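Local coordinates for protein protoporphyrinogen oxidase (Exiguobacterium sibiricum, PDB 3LOV) that probably oxidises coproporphyrinogen III to coproporphyrin III with bound FAD and molecular oxygen, a step of coproporphyrin-dependent heme b biosynthesis, at residues R6-G11 and G274-D279; N31-E36 and R248-L253; E145-L150 and M182-T187; G151-P156 and Q190-E195. All coordinates share one frame; numbering follows the deposited sequence.

Contact 1: residues R6-G11 and G274-D279; sequences RLVIVG and GPEYAD. With FAD (flavin-adenine dinucleotide), chain B.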
# COMPACT_ATOMS: atom_id res chain seq x y z
N ARG A 6 -29.73 -11.39 6.10
CA ARG A 6 -28.38 -11.97 6.00
C ARG A 6 -27.44 -11.02 5.26
O ARG A 6 -27.78 -10.45 4.21
CB ARG A 6 -28.45 -13.32 5.30
CG ARG A 6 -29.47 -14.29 5.93
CD ARG A 6 -29.51 -15.64 5.22
NE ARG A 6 -28.25 -16.36 5.36
CZ ARG A 6 -27.86 -16.99 6.47
NH1 ARG A 6 -28.65 -17.02 7.58
NH2 ARG A 6 -26.68 -17.61 6.47
N LEU A 7 -26.26 -10.85 5.85
CA LEU A 7 -25.15 -10.13 5.24
C LEU A 7 -24.18 -11.16 4.68
O LEU A 7 -23.77 -12.08 5.39
CB LEU A 7 -24.44 -9.28 6.30
CG LEU A 7 -23.07 -8.66 5.93
CD1 LEU A 7 -23.21 -7.70 4.77
CD2 LEU A 7 -22.43 -7.95 7.15
N VAL A 8 -23.81 -11.04 3.42
CA VAL A 8 -22.71 -11.85 2.88
C VAL A 8 -21.57 -10.89 2.54
O VAL A 8 -21.75 -9.91 1.78
CB VAL A 8 -23.10 -12.65 1.59
CG1 VAL A 8 -21.91 -13.42 1.06
CG2 VAL A 8 -24.27 -13.62 1.84
N ILE A 9 -20.41 -11.19 3.09
CA ILE A 9 -19.17 -10.42 2.85
C ILE A 9 -18.39 -11.26 1.87
O ILE A 9 -18.27 -12.49 2.07
CB ILE A 9 -18.38 -10.25 4.16
CG1 ILE A 9 -19.12 -9.28 5.07
CG2 ILE A 9 -16.90 -9.78 3.91
CD1 ILE A 9 -18.75 -9.43 6.56
N VAL A 10 -17.89 -10.63 0.79
CA VAL A 10 -17.21 -11.34 -0.25
C VAL A 10 -15.72 -10.92 -0.27
O VAL A 10 -15.40 -9.77 -0.50
CB VAL A 10 -17.88 -11.14 -1.64
CG1 VAL A 10 -17.18 -12.03 -2.70
CG2 VAL A 10 -19.40 -11.48 -1.61
N GLY A 11 -14.83 -11.89 -0.03
CA GLY A 11 -13.38 -11.68 0.03
C GLY A 11 -12.93 -11.80 1.47
O GLY A 11 -13.53 -11.18 2.36
N GLY A 274 -23.57 -24.34 -4.75
CA GLY A 274 -24.92 -23.86 -4.50
C GLY A 274 -25.01 -22.42 -4.01
O GLY A 274 -24.04 -21.81 -3.57
N PRO A 275 -26.21 -21.86 -4.08
CA PRO A 275 -26.38 -20.45 -3.89
C PRO A 275 -26.38 -20.05 -2.44
O PRO A 275 -26.72 -20.86 -1.58
CB PRO A 275 -27.74 -20.17 -4.52
CG PRO A 275 -28.49 -21.47 -4.33
CD PRO A 275 -27.46 -22.54 -4.47
N GLU A 276 -25.98 -18.81 -2.17
CA GLU A 276 -26.18 -18.18 -0.85
C GLU A 276 -27.19 -17.08 -1.04
O GLU A 276 -27.08 -16.37 -2.03
CB GLU A 276 -24.91 -17.51 -0.34
CG GLU A 276 -24.03 -18.33 0.49
CD GLU A 276 -24.70 -18.78 1.76
OE1 GLU A 276 -25.08 -17.95 2.60
OE2 GLU A 276 -24.84 -19.99 1.89
N TYR A 277 -28.11 -16.88 -0.10
CA TYR A 277 -29.11 -15.81 -0.27
C TYR A 277 -28.75 -14.68 0.66
O TYR A 277 -28.40 -14.91 1.82
CB TYR A 277 -30.55 -16.32 -0.02
CG TYR A 277 -30.99 -17.37 -1.05
CD1 TYR A 277 -31.48 -17.01 -2.30
CD2 TYR A 277 -30.88 -18.71 -0.78
CE1 TYR A 277 -31.85 -17.97 -3.23
CE2 TYR A 277 -31.23 -19.67 -1.70
CZ TYR A 277 -31.71 -19.31 -2.92
OH TYR A 277 -32.09 -20.30 -3.80
N ALA A 278 -28.78 -13.46 0.15
CA ALA A 278 -28.35 -12.30 0.96
C ALA A 278 -29.31 -11.12 0.84
O ALA A 278 -29.97 -10.93 -0.19
CB ALA A 278 -26.96 -11.87 0.53
N ASP A 279 -29.39 -10.33 1.91
CA ASP A 279 -30.03 -9.04 1.87
C ASP A 279 -28.97 -7.94 1.66
O ASP A 279 -29.22 -7.00 0.92
CB ASP A 279 -30.80 -8.83 3.15
CG ASP A 279 -31.80 -9.94 3.36
OD1 ASP A 279 -32.91 -9.83 2.81
OD2 ASP A 279 -31.42 -10.97 3.96
PA FAD B . -6.88 -8.44 -0.86
O1A FAD B . -5.82 -8.61 0.17
O2A FAD B . -6.50 -8.45 -2.29
O5B FAD B . -7.99 -9.55 -0.62
C5B FAD B . -8.97 -9.88 -1.57
C4B FAD B . -9.56 -11.23 -1.19
O4B FAD B . -10.71 -11.53 -2.00
C3B FAD B . -8.54 -12.34 -1.35
O3B FAD B . -8.51 -13.20 -0.23
C2B FAD B . -9.05 -13.02 -2.61
O2B FAD B . -8.77 -14.38 -2.65
C1B FAD B . -10.55 -12.82 -2.51
N9A FAD B . -11.29 -12.92 -3.78
C8A FAD B . -10.95 -12.57 -5.07
N7A FAD B . -11.97 -12.86 -5.91
C5A FAD B . -12.98 -13.41 -5.16
C6A FAD B . -14.26 -13.88 -5.46
N6A FAD B . -14.75 -13.82 -6.69
N1A FAD B . -15.05 -14.40 -4.44
C2A FAD B . -14.60 -14.41 -3.14
N3A FAD B . -13.34 -13.92 -2.85
C4A FAD B . -12.55 -13.45 -3.84
N1 FAD B . -0.27 -1.60 2.79
C2 FAD B . 0.29 -1.12 3.94
O2 FAD B . -0.41 -0.53 4.79
N3 FAD B . 1.63 -1.28 4.16
C4 FAD B . 2.44 -1.87 3.26
O4 FAD B . 3.62 -2.00 3.53
C4X FAD B . 1.91 -2.33 2.07
N5 FAD B . 2.73 -2.98 1.16
C5X FAD B . 2.16 -3.46 -0.02
C6 FAD B . 2.97 -4.09 -0.98
C7 FAD B . 2.41 -4.57 -2.17
C7M FAD B . 3.28 -5.25 -3.19
C8 FAD B . 1.03 -4.46 -2.41
C8M FAD B . 0.38 -4.95 -3.69
C9 FAD B . 0.21 -3.85 -1.46
C9A FAD B . 0.76 -3.34 -0.26
N10 FAD B . -0.06 -2.72 0.69
C10 FAD B . 0.53 -2.21 1.85
C1' FAD B . -1.54 -2.53 0.51
C2' FAD B . -2.28 -3.68 1.23
O2' FAD B . -1.94 -4.87 0.62
C3' FAD B . -3.81 -3.54 1.19
O3' FAD B . -4.13 -2.50 2.10
C4' FAD B . -4.62 -4.79 1.63
O4' FAD B . -3.95 -6.03 1.50
C5' FAD B . -5.89 -4.94 0.81
O5' FAD B . -6.65 -6.00 1.35
P FAD B . -8.06 -6.32 0.72
O1P FAD B . -8.81 -5.08 0.31
O2P FAD B . -8.85 -7.32 1.52
O3P FAD B . -7.68 -7.06 -0.69
O HOH W 1 -26.55 -16.24 3.58
O HOH W 2 -24.64 -18.85 4.98
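Two waters meet Glu276 OE1: water 2 donates at 2.6 Å, while water 1, at 2.5 Å, probably shares its protons with Tyr277 O. The contact sets the first strand of the Rossmann-type FAD domain, 6-10, against strand 276-278 of a small antiparallel sheet. The two strands cross at 115°. The waters link Glu276 to Arg6: water 1 accepts from Arg6 NE, and water 2 accepts from Arg6 NH2. Arg6 NH2 itself stays 4.2 Å from Glu276 OE1, too far for a direct salt bridge. The stronger partner of Glu276 is Arg252, whose NH1 forms a salt bridge with OE2. Arg6 bends at chi3 (65°), so that its guanidinium turns an edge to Tyr277 O. At the other end, Asp279 holds both backbone polar atoms of Arg6. Arg6 N gives a hydrogen bond of 2.8 Å to the anti lone pair of Asp279 OD2. Asp279 N returns one to Arg6 O, in the carbonyl plane. A salt bridge from Arg266 NE to OD1 also holds this carboxylate. The chain then runs on into strand 280-283, which pairs with 6-10. Between the polar ends, Val8 CG2 presses on Ala278 CB at 3.5 Å, tighter than usual for two carbons. Toward the cofactor, Val10 CG1 touches the adenine at C2A. Gly11 passes so near the ribose, CA to O4B 3.4 Å, that a CB here would clash with O4B.

Contact 2: residues N31-E36 and R248-L253; sequences NITLLE and RSEIRL. With FAD (flavin-adenine dinucleotide), chain B.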
# COMPACT_ATOMS: atom_id res chain seq x y z
N ASN A 31 -27.26 -12.25 10.50
CA ASN A 31 -26.48 -13.41 10.09
C ASN A 31 -25.36 -13.00 9.14
O ASN A 31 -25.61 -12.21 8.22
CB ASN A 31 -27.42 -14.40 9.37
CG ASN A 31 -28.64 -14.79 10.25
OD1 ASN A 31 -28.52 -15.67 11.13
ND2 ASN A 31 -29.79 -14.09 10.05
N ILE A 32 -24.15 -13.56 9.32
CA ILE A 32 -22.94 -13.09 8.57
C ILE A 32 -22.25 -14.29 7.98
O ILE A 32 -21.90 -15.21 8.70
CB ILE A 32 -21.95 -12.32 9.47
CG1 ILE A 32 -22.64 -11.07 10.04
CG2 ILE A 32 -20.68 -11.94 8.66
CD1 ILE A 32 -22.05 -10.53 11.33
N THR A 33 -22.14 -14.30 6.65
CA THR A 33 -21.36 -15.31 5.95
C THR A 33 -20.27 -14.62 5.14
O THR A 33 -20.52 -13.55 4.55
CB THR A 33 -22.26 -16.16 5.04
OG1 THR A 33 -23.29 -16.78 5.82
CG2 THR A 33 -21.44 -17.25 4.29
N LEU A 34 -19.07 -15.20 5.15
CA LEU A 34 -17.95 -14.66 4.37
C LEU A 34 -17.47 -15.71 3.39
O LEU A 34 -17.06 -16.82 3.78
CB LEU A 34 -16.80 -14.24 5.27
CG LEU A 34 -15.65 -13.47 4.60
CD1 LEU A 34 -15.06 -12.39 5.54
CD2 LEU A 34 -14.57 -14.42 4.06
N LEU A 35 -17.51 -15.34 2.11
CA LEU A 35 -17.03 -16.16 1.00
C LEU A 35 -15.62 -15.74 0.55
O LEU A 35 -15.39 -14.59 0.12
CB LEU A 35 -17.99 -16.03 -0.18
CG LEU A 35 -19.50 -16.31 0.06
CD1 LEU A 35 -20.36 -16.11 -1.24
CD2 LEU A 35 -19.67 -17.71 0.60
N GLU A 36 -14.68 -16.68 0.64
CA GLU A 36 -13.31 -16.47 0.18
C GLU A 36 -13.03 -17.44 -0.97
O GLU A 36 -13.29 -18.62 -0.81
CB GLU A 36 -12.33 -16.73 1.33
CG GLU A 36 -10.86 -16.86 0.95
CD GLU A 36 -10.31 -15.75 0.04
OE1 GLU A 36 -10.55 -14.56 0.30
OE2 GLU A 36 -9.58 -16.08 -0.92
N ARG A 248 -19.78 -15.69 15.40
CA ARG A 248 -20.90 -16.28 14.70
C ARG A 248 -20.83 -16.20 13.17
O ARG A 248 -21.63 -16.82 12.49
CB ARG A 248 -22.20 -15.66 15.23
CG ARG A 248 -22.46 -14.27 14.77
CD ARG A 248 -23.88 -13.86 15.16
NE ARG A 248 -24.26 -12.61 14.50
CZ ARG A 248 -23.86 -11.41 14.88
NH1 ARG A 248 -23.08 -11.25 15.93
NH2 ARG A 248 -24.27 -10.33 14.20
N SER A 249 -19.86 -15.49 12.63
CA SER A 249 -19.69 -15.41 11.17
C SER A 249 -19.27 -16.75 10.59
O SER A 249 -18.37 -17.37 11.12
CB SER A 249 -18.61 -14.40 10.85
OG SER A 249 -18.97 -13.10 11.27
N GLU A 250 -19.93 -17.19 9.54
CA GLU A 250 -19.54 -18.42 8.87
C GLU A 250 -18.54 -18.12 7.76
O GLU A 250 -18.83 -17.36 6.85
CB GLU A 250 -20.76 -19.10 8.28
CG GLU A 250 -20.48 -20.55 7.88
CD GLU A 250 -21.43 -21.06 6.81
OE1 GLU A 250 -22.47 -20.41 6.57
OE2 GLU A 250 -21.13 -22.11 6.21
N ILE A 251 -17.34 -18.72 7.82
CA ILE A 251 -16.28 -18.47 6.84
C ILE A 251 -16.28 -19.62 5.85
O ILE A 251 -16.03 -20.76 6.26
CB ILE A 251 -14.85 -18.44 7.46
CG1 ILE A 251 -14.71 -17.46 8.63
CG2 ILE A 251 -13.81 -18.20 6.37
CD1 ILE A 251 -14.33 -16.12 8.30
N ARG A 252 -16.50 -19.36 4.56
CA ARG A 252 -16.41 -20.43 3.56
C ARG A 252 -15.17 -20.24 2.69
O ARG A 252 -15.11 -19.32 1.88
CB ARG A 252 -17.66 -20.49 2.66
CG ARG A 252 -19.03 -20.43 3.39
CD ARG A 252 -19.83 -21.72 3.30
NE ARG A 252 -20.23 -22.04 1.93
CZ ARG A 252 -21.33 -21.59 1.32
NH1 ARG A 252 -22.17 -20.76 1.94
NH2 ARG A 252 -21.58 -21.96 0.06
N LEU A 253 -14.19 -21.11 2.84
CA LEU A 253 -13.00 -21.04 1.99
C LEU A 253 -13.30 -21.76 0.66
O LEU A 253 -14.29 -22.47 0.53
CB LEU A 253 -11.80 -21.67 2.69
CG LEU A 253 -11.29 -21.05 3.97
CD1 LEU A 253 -10.20 -21.96 4.56
CD2 LEU A 253 -10.80 -19.59 3.77
PA FAD B . -6.88 -8.44 -0.86
O1A FAD B . -5.82 -8.61 0.17
O2A FAD B . -6.50 -8.45 -2.29
O5B FAD B . -7.99 -9.55 -0.62
C5B FAD B . -8.97 -9.88 -1.57
C4B FAD B . -9.56 -11.23 -1.19
O4B FAD B . -10.71 -11.53 -2.00
C3B FAD B . -8.54 -12.34 -1.35
O3B FAD B . -8.51 -13.20 -0.23
C2B FAD B . -9.05 -13.02 -2.61
O2B FAD B . -8.77 -14.38 -2.65
C1B FAD B . -10.55 -12.82 -2.51
N9A FAD B . -11.29 -12.92 -3.78
C8A FAD B . -10.95 -12.57 -5.07
N7A FAD B . -11.97 -12.86 -5.91
C5A FAD B . -12.98 -13.41 -5.16
C6A FAD B . -14.26 -13.88 -5.46
N6A FAD B . -14.75 -13.82 -6.69
N1A FAD B . -15.05 -14.40 -4.44
C2A FAD B . -14.60 -14.41 -3.14
N3A FAD B . -13.34 -13.92 -2.85
C4A FAD B . -12.55 -13.45 -3.84
N1 FAD B . -0.27 -1.60 2.79
C2 FAD B . 0.29 -1.12 3.94
O2 FAD B . -0.41 -0.53 4.79
N3 FAD B . 1.63 -1.28 4.16
C4 FAD B . 2.44 -1.87 3.26
O4 FAD B . 3.62 -2.00 3.53
C4X FAD B . 1.91 -2.33 2.07
N5 FAD B . 2.73 -2.98 1.16
C5X FAD B . 2.16 -3.46 -0.02
C6 FAD B . 2.97 -4.09 -0.98
C7 FAD B . 2.41 -4.57 -2.17
C7M FAD B . 3.28 -5.25 -3.19
C8 FAD B . 1.03 -4.46 -2.41
C8M FAD B . 0.38 -4.95 -3.69
C9 FAD B . 0.21 -3.85 -1.46
C9A FAD B . 0.76 -3.34 -0.26
N10 FAD B . -0.06 -2.72 0.69
C10 FAD B . 0.53 -2.21 1.85
C1' FAD B . -1.54 -2.53 0.51
C2' FAD B . -2.28 -3.68 1.23
O2' FAD B . -1.94 -4.87 0.62
C3' FAD B . -3.81 -3.54 1.19
O3' FAD B . -4.13 -2.50 2.10
C4' FAD B . -4.62 -4.79 1.63
O4' FAD B . -3.95 -6.03 1.50
C5' FAD B . -5.89 -4.94 0.81
O5' FAD B . -6.65 -6.00 1.35
P FAD B . -8.06 -6.32 0.72
O1P FAD B . -8.81 -5.08 0.31
O2P FAD B . -8.85 -7.32 1.52
O3P FAD B . -7.68 -7.06 -0.69
O HOH W 3 -23.84 -15.64 11.34
O HOH W 2 -24.64 -18.85 4.98
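Leu35 and Arg252 lie side by side and point the same way, as do Thr33 and Glu250 on the same sheet face. Leu35 CD2 sits over one face of the Arg252 guanidinium, 4.1 Å above its plane and toward the rim. Arg252 is bent at chi2 and chi3, and its NH1 keeps its salt bridge to Glu276. Water 2 joins Thr33 OG1 to Glu250 OE1. Leu34 and Ile251 turn to the opposite face. Farther along, Ile32 crosses Arg248 obliquely, CD1 over one guanidinium face, 3.6 Å from Arg248 NH2, itself hydrogen-bonded to Leu30 O. Four backbone hydrogen bonds run the ladder, the straightest from Arg252 N to Leu34 O (2.7 Å, 179°). Glu36 bends at chi2 (49°), bringing its carboxylate to the ribose. FAD O3B donates to Glu36 OE1 at 2.5 Å, and FAD O2B to Glu36 OE2 at 2.6 Å. Gly12 N also donates to OE1, Gly38 N to OE2. An alanine in place of Glu36 would lose both ribose bonds and would probably weaken the hold on FAD. Strands 31-35 and 250-252 form one edge of the parallel sheet, and an acidic residue gripping the ribose after the second strand is characteristic of the Rossmann-type dinucleotide site.

Contact 3: residues E145-L150 and M182-T187; sequences EQDIPL and MSTFAT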
# COMPACT_ATOMS: atom_id res chain seq x y z
N GLU A 145 -6.33 25.90 -5.88
CA GLU A 145 -7.67 25.83 -5.28
C GLU A 145 -8.32 24.47 -5.52
O GLU A 145 -8.87 23.90 -4.62
CB GLU A 145 -8.57 26.89 -5.88
CG GLU A 145 -8.28 28.30 -5.39
CD GLU A 145 -9.49 29.21 -5.51
OE1 GLU A 145 -10.40 29.10 -4.65
OE2 GLU A 145 -9.53 30.02 -6.46
N GLN A 146 -8.24 23.99 -6.75
CA GLN A 146 -8.72 22.65 -7.12
C GLN A 146 -7.53 21.69 -7.08
O GLN A 146 -6.38 22.09 -7.33
CB GLN A 146 -9.28 22.63 -8.54
CG GLN A 146 -9.84 23.96 -9.10
CD GLN A 146 -11.09 24.43 -8.38
OE1 GLN A 146 -11.21 25.61 -8.03
NE2 GLN A 146 -12.03 23.51 -8.16
N ASP A 147 -7.79 20.41 -6.81
CA ASP A 147 -6.74 19.40 -6.82
C ASP A 147 -6.00 19.34 -8.16
O ASP A 147 -6.62 19.47 -9.20
CB ASP A 147 -7.32 18.03 -6.48
CG ASP A 147 -6.25 17.05 -6.02
OD1 ASP A 147 -5.12 17.49 -5.75
OD2 ASP A 147 -6.54 15.85 -5.91
N ILE A 148 -4.67 19.19 -8.14
CA ILE A 148 -3.92 18.97 -9.38
C ILE A 148 -2.94 17.87 -9.05
O ILE A 148 -2.71 17.58 -7.87
CB ILE A 148 -3.13 20.21 -9.87
CG1 ILE A 148 -2.28 20.79 -8.72
CG2 ILE A 148 -4.09 21.25 -10.53
CD1 ILE A 148 -1.28 21.93 -9.16
N PRO A 149 -2.35 17.23 -10.08
CA PRO A 149 -1.34 16.20 -9.80
C PRO A 149 -0.12 16.77 -9.06
O PRO A 149 0.25 17.93 -9.29
CB PRO A 149 -0.92 15.71 -11.20
CG PRO A 149 -2.01 16.17 -12.13
CD PRO A 149 -2.66 17.36 -11.52
N LEU A 150 0.52 15.93 -8.24
CA LEU A 150 1.64 16.31 -7.39
C LEU A 150 2.78 16.91 -8.21
O LEU A 150 3.44 17.87 -7.78
CB LEU A 150 2.13 15.10 -6.57
CG LEU A 150 3.06 15.29 -5.36
CD1 LEU A 150 2.56 16.39 -4.42
CD2 LEU A 150 3.24 13.99 -4.60
N MSE A 182 -0.67 11.18 -9.49
CA MSE A 182 -1.16 11.14 -8.09
C MSE A 182 -1.75 12.50 -7.73
O MSE A 182 -1.27 13.51 -8.18
CB MSE A 182 -0.01 10.98 -7.12
CG MSE A 182 0.62 9.64 -6.89
SE MSE A 182 2.26 10.11 -5.83
CE MSE A 182 3.15 8.59 -6.60
N SER A 183 -2.77 12.50 -6.88
CA SER A 183 -3.38 13.73 -6.37
C SER A 183 -2.44 14.46 -5.39
O SER A 183 -1.64 13.85 -4.69
CB SER A 183 -4.68 13.37 -5.65
OG SER A 183 -5.06 14.35 -4.69
N THR A 184 -2.51 15.77 -5.36
CA THR A 184 -1.77 16.54 -4.38
C THR A 184 -2.58 16.50 -3.07
O THR A 184 -2.06 16.13 -2.02
CB THR A 184 -1.58 17.97 -4.85
OG1 THR A 184 -0.82 17.98 -6.05
CG2 THR A 184 -0.86 18.80 -3.82
N PHE A 185 -3.86 16.88 -3.14
CA PHE A 185 -4.66 17.05 -1.92
C PHE A 185 -4.85 15.73 -1.17
O PHE A 185 -4.92 15.73 0.06
CB PHE A 185 -6.04 17.67 -2.22
CG PHE A 185 -6.01 19.08 -2.68
CD1 PHE A 185 -4.82 19.81 -2.79
CD2 PHE A 185 -7.19 19.72 -3.02
CE1 PHE A 185 -4.83 21.13 -3.22
CE2 PHE A 185 -7.19 21.02 -3.46
CZ PHE A 185 -6.00 21.72 -3.56
N ALA A 186 -4.88 14.62 -1.89
CA ALA A 186 -5.13 13.34 -1.27
C ALA A 186 -3.87 12.70 -0.73
O ALA A 186 -3.95 11.73 -0.00
CB ALA A 186 -5.86 12.37 -2.24
N THR A 187 -2.69 13.21 -1.08
CA THR A 187 -1.46 12.53 -0.69
C THR A 187 -0.66 13.40 0.28
O THR A 187 -0.23 12.92 1.29
CB THR A 187 -0.54 12.18 -1.91
OG1 THR A 187 -0.11 13.39 -2.53
CG2 THR A 187 -1.25 11.33 -2.97
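The tight part of this contact is the Asp147 carboxylate, which meets three donors of 182-187. Ser183 OG donates to the syn lone pair of Asp147 OD2 at only 2.4 Å, a very short bond. Phe185 N reaches Asp147 OD1 at 3.0 Å, nearly straight (176°) but from above the carboxylate plane. Thr184 N adds a weak bond to OD1. The CG of Asp147 is anti to its backbone N (chi1 -161°), which swings the carboxylate across to these donors. So many donors would probably favour the charged form of the acid. Ile148 O is also well held. Thr184 N binds it in the carbonyl plane, and Thr184 OG1 binds Ile148 O from above that plane at 2.7 Å. Ser183 OG has a second role: it accepts from Ala186 N, three residues on, which makes an ST motif. Pro149 and Ser183 form a single backbone bridge, with Leu150 N donating to Met182 O at 3.0 Å. Pro149 is the N-cap of helix 150-158, so the bridge ties the start of that helix to the loop leading into helix 189-198. Beyond it the contact turns apolar: Leu150 CD2 lies 4.2 Å from the selenium of Met182, which is present as selenomethionine. The loose side is at exposed Glu145 and Gln146, whose CB atoms are directed away from 182-187. Between the tight and loose parts, Phe185 lays one ring face over Asp147 CA, a CH-pi contact with CA 3.9 Å from the ring centroid. The ring edge meets Glu145 O, 3.5 Å from Phe185 CE2.

Contact 4: residues G151-P156 and Q190-E195; sequences GEYLRP and QFVANE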
# COMPACT_ATOMS: atom_id res chain seq x y z
N GLY A 151 3.01 16.29 -9.36
CA GLY A 151 4.08 16.66 -10.26
C GLY A 151 3.82 18.01 -10.91
O GLY A 151 4.75 18.76 -11.18
N GLU A 152 2.57 18.28 -11.21
CA GLU A 152 2.19 19.59 -11.68
C GLU A 152 2.34 20.63 -10.56
O GLU A 152 2.73 21.74 -10.82
CB GLU A 152 0.75 19.55 -12.17
CG GLU A 152 0.29 20.73 -12.95
CD GLU A 152 -1.11 20.48 -13.58
OE1 GLU A 152 -1.36 19.37 -14.07
OE2 GLU A 152 -1.93 21.42 -13.60
N TYR A 153 2.04 20.27 -9.31
CA TYR A 153 2.20 21.18 -8.20
C TYR A 153 3.65 21.41 -7.92
O TYR A 153 4.08 22.54 -7.73
CB TYR A 153 1.53 20.61 -6.95
CG TYR A 153 1.84 21.34 -5.68
CD1 TYR A 153 1.40 22.62 -5.48
CD2 TYR A 153 2.52 20.72 -4.65
CE1 TYR A 153 1.65 23.30 -4.27
CE2 TYR A 153 2.77 21.36 -3.48
CZ TYR A 153 2.34 22.66 -3.29
OH TYR A 153 2.61 23.28 -2.11
N LEU A 154 4.42 20.33 -7.82
CA LEU A 154 5.81 20.40 -7.42
C LEU A 154 6.81 20.93 -8.48
O LEU A 154 7.75 21.64 -8.13
CB LEU A 154 6.29 19.04 -6.88
CG LEU A 154 5.74 18.52 -5.54
CD1 LEU A 154 6.35 17.17 -5.24
CD2 LEU A 154 6.02 19.50 -4.38
N ARG A 155 6.64 20.57 -9.77
CA ARG A 155 7.65 20.87 -10.76
C ARG A 155 7.91 22.39 -10.93
O ARG A 155 9.05 22.82 -11.00
CB ARG A 155 7.35 20.21 -12.13
CG ARG A 155 7.67 18.71 -12.15
CD ARG A 155 7.10 18.04 -13.36
NE ARG A 155 7.31 16.60 -13.34
CZ ARG A 155 8.41 15.97 -13.75
NH1 ARG A 155 9.46 16.62 -14.22
NH2 ARG A 155 8.46 14.66 -13.63
N PRO A 156 6.85 23.19 -11.00
CA PRO A 156 7.13 24.64 -11.10
C PRO A 156 7.82 25.26 -9.86
O PRO A 156 8.45 26.31 -9.98
CB PRO A 156 5.74 25.27 -11.32
CG PRO A 156 4.78 24.11 -11.57
CD PRO A 156 5.41 22.86 -11.09
N GLN A 190 -0.69 18.75 3.42
CA GLN A 190 0.11 19.59 4.32
C GLN A 190 1.13 20.45 3.56
O GLN A 190 1.47 21.55 3.99
CB GLN A 190 0.78 18.74 5.42
CG GLN A 190 1.87 17.74 4.96
CD GLN A 190 1.31 16.39 4.59
OE1 GLN A 190 0.19 16.30 4.12
NE2 GLN A 190 2.08 15.33 4.81
N PHE A 191 1.61 19.96 2.41
CA PHE A 191 2.47 20.81 1.56
C PHE A 191 1.79 22.14 1.24
O PHE A 191 2.40 23.22 1.36
CB PHE A 191 2.85 20.15 0.23
CG PHE A 191 3.78 18.96 0.36
CD1 PHE A 191 4.30 18.58 1.59
CD2 PHE A 191 4.14 18.23 -0.78
CE1 PHE A 191 5.15 17.47 1.70
CE2 PHE A 191 4.98 17.13 -0.69
CZ PHE A 191 5.49 16.74 0.55
N VAL A 192 0.54 22.04 0.80
CA VAL A 192 -0.20 23.20 0.31
C VAL A 192 -0.63 24.10 1.49
O VAL A 192 -0.56 25.34 1.41
CB VAL A 192 -1.42 22.77 -0.54
CG1 VAL A 192 -2.26 23.99 -1.01
CG2 VAL A 192 -0.96 21.91 -1.73
N ALA A 193 -1.10 23.46 2.56
CA ALA A 193 -1.52 24.14 3.80
C ALA A 193 -0.34 24.98 4.35
O ALA A 193 -0.45 26.15 4.57
CB ALA A 193 -2.00 23.08 4.87
N ASN A 194 0.81 24.34 4.46
CA ASN A 194 1.99 25.02 4.96
C ASN A 194 2.52 26.11 4.05
O ASN A 194 2.93 27.16 4.55
CB ASN A 194 3.05 24.01 5.34
CG ASN A 194 2.63 23.17 6.56
OD1 ASN A 194 2.85 21.98 6.61
ND2 ASN A 194 2.02 23.81 7.52
N GLU A 195 2.46 25.89 2.74
CA GLU A 195 2.82 26.92 1.78
C GLU A 195 1.93 28.15 1.94
O GLU A 195 2.38 29.30 1.81
CB GLU A 195 2.65 26.39 0.33
CG GLU A 195 3.18 27.33 -0.73
CD GLU A 195 3.11 26.81 -2.19
OE1 GLU A 195 2.67 25.67 -2.43
OE2 GLU A 195 3.49 27.57 -3.12
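Helix segments 151-156 and 190-195 run at 45° to each other with their axes 12.3 Å apart at closest approach, so long side chains must bridge the gap. Tyr153 does most of this. Its CG is anti to the backbone N (chi1 170°), which sends the ring out toward the other helix. Tyr153 OH meets Glu195 tip to tip and donates to the anti lone pair of Glu195 OE1 at a very short 2.4 Å. The ring and carboxylate planes are turned 50° apart. Glu195 comes forward on an extended chain, and its OE2 forms a salt bridge with Arg157. Val192 CG2 covers one face of the tyrosine ring, 4.1 Å from the centroid. Phe191 CB lies 3.9 Å from Tyr153 CE2, and Tyr153 CE2 lies at the edge of the Phe191 ring. Leu154 CD2 touches Phe191 CD2 more loosely, at 4.3 Å. An alanine in place of Tyr153 would remove the bridging ring and hydroxyl, and would probably leave Glu195 OE1 with one bond fewer and thin out the packing between the two helices. Around this interface, Leu154 packs on Val163 and Ile167 of helix 160-172, while Tyr153 and Phe191 reach Leu201 and Met205 of helix 201-207.

The four contacts form two pairs. Contacts 1 and 2 lie 8 Å apart between centres and share the Rossmann-type sheet, where strands 6-10 and 31-35 are neighbours. Both touch the adenosine half of FAD, and both use water 2. Contacts 3 and 4 are 9 Å apart between centres, in the helical region. Their segments alternate along the chain, and Thr184 packs against both Tyr153 and Val192. The pairs are remote: contacts 1 and 4 are 45 Å apart between centres, on opposite sides of the chain's centre. Contact 3 stays off the cofactor, with the Met182 side chain about 14 Å from FAD.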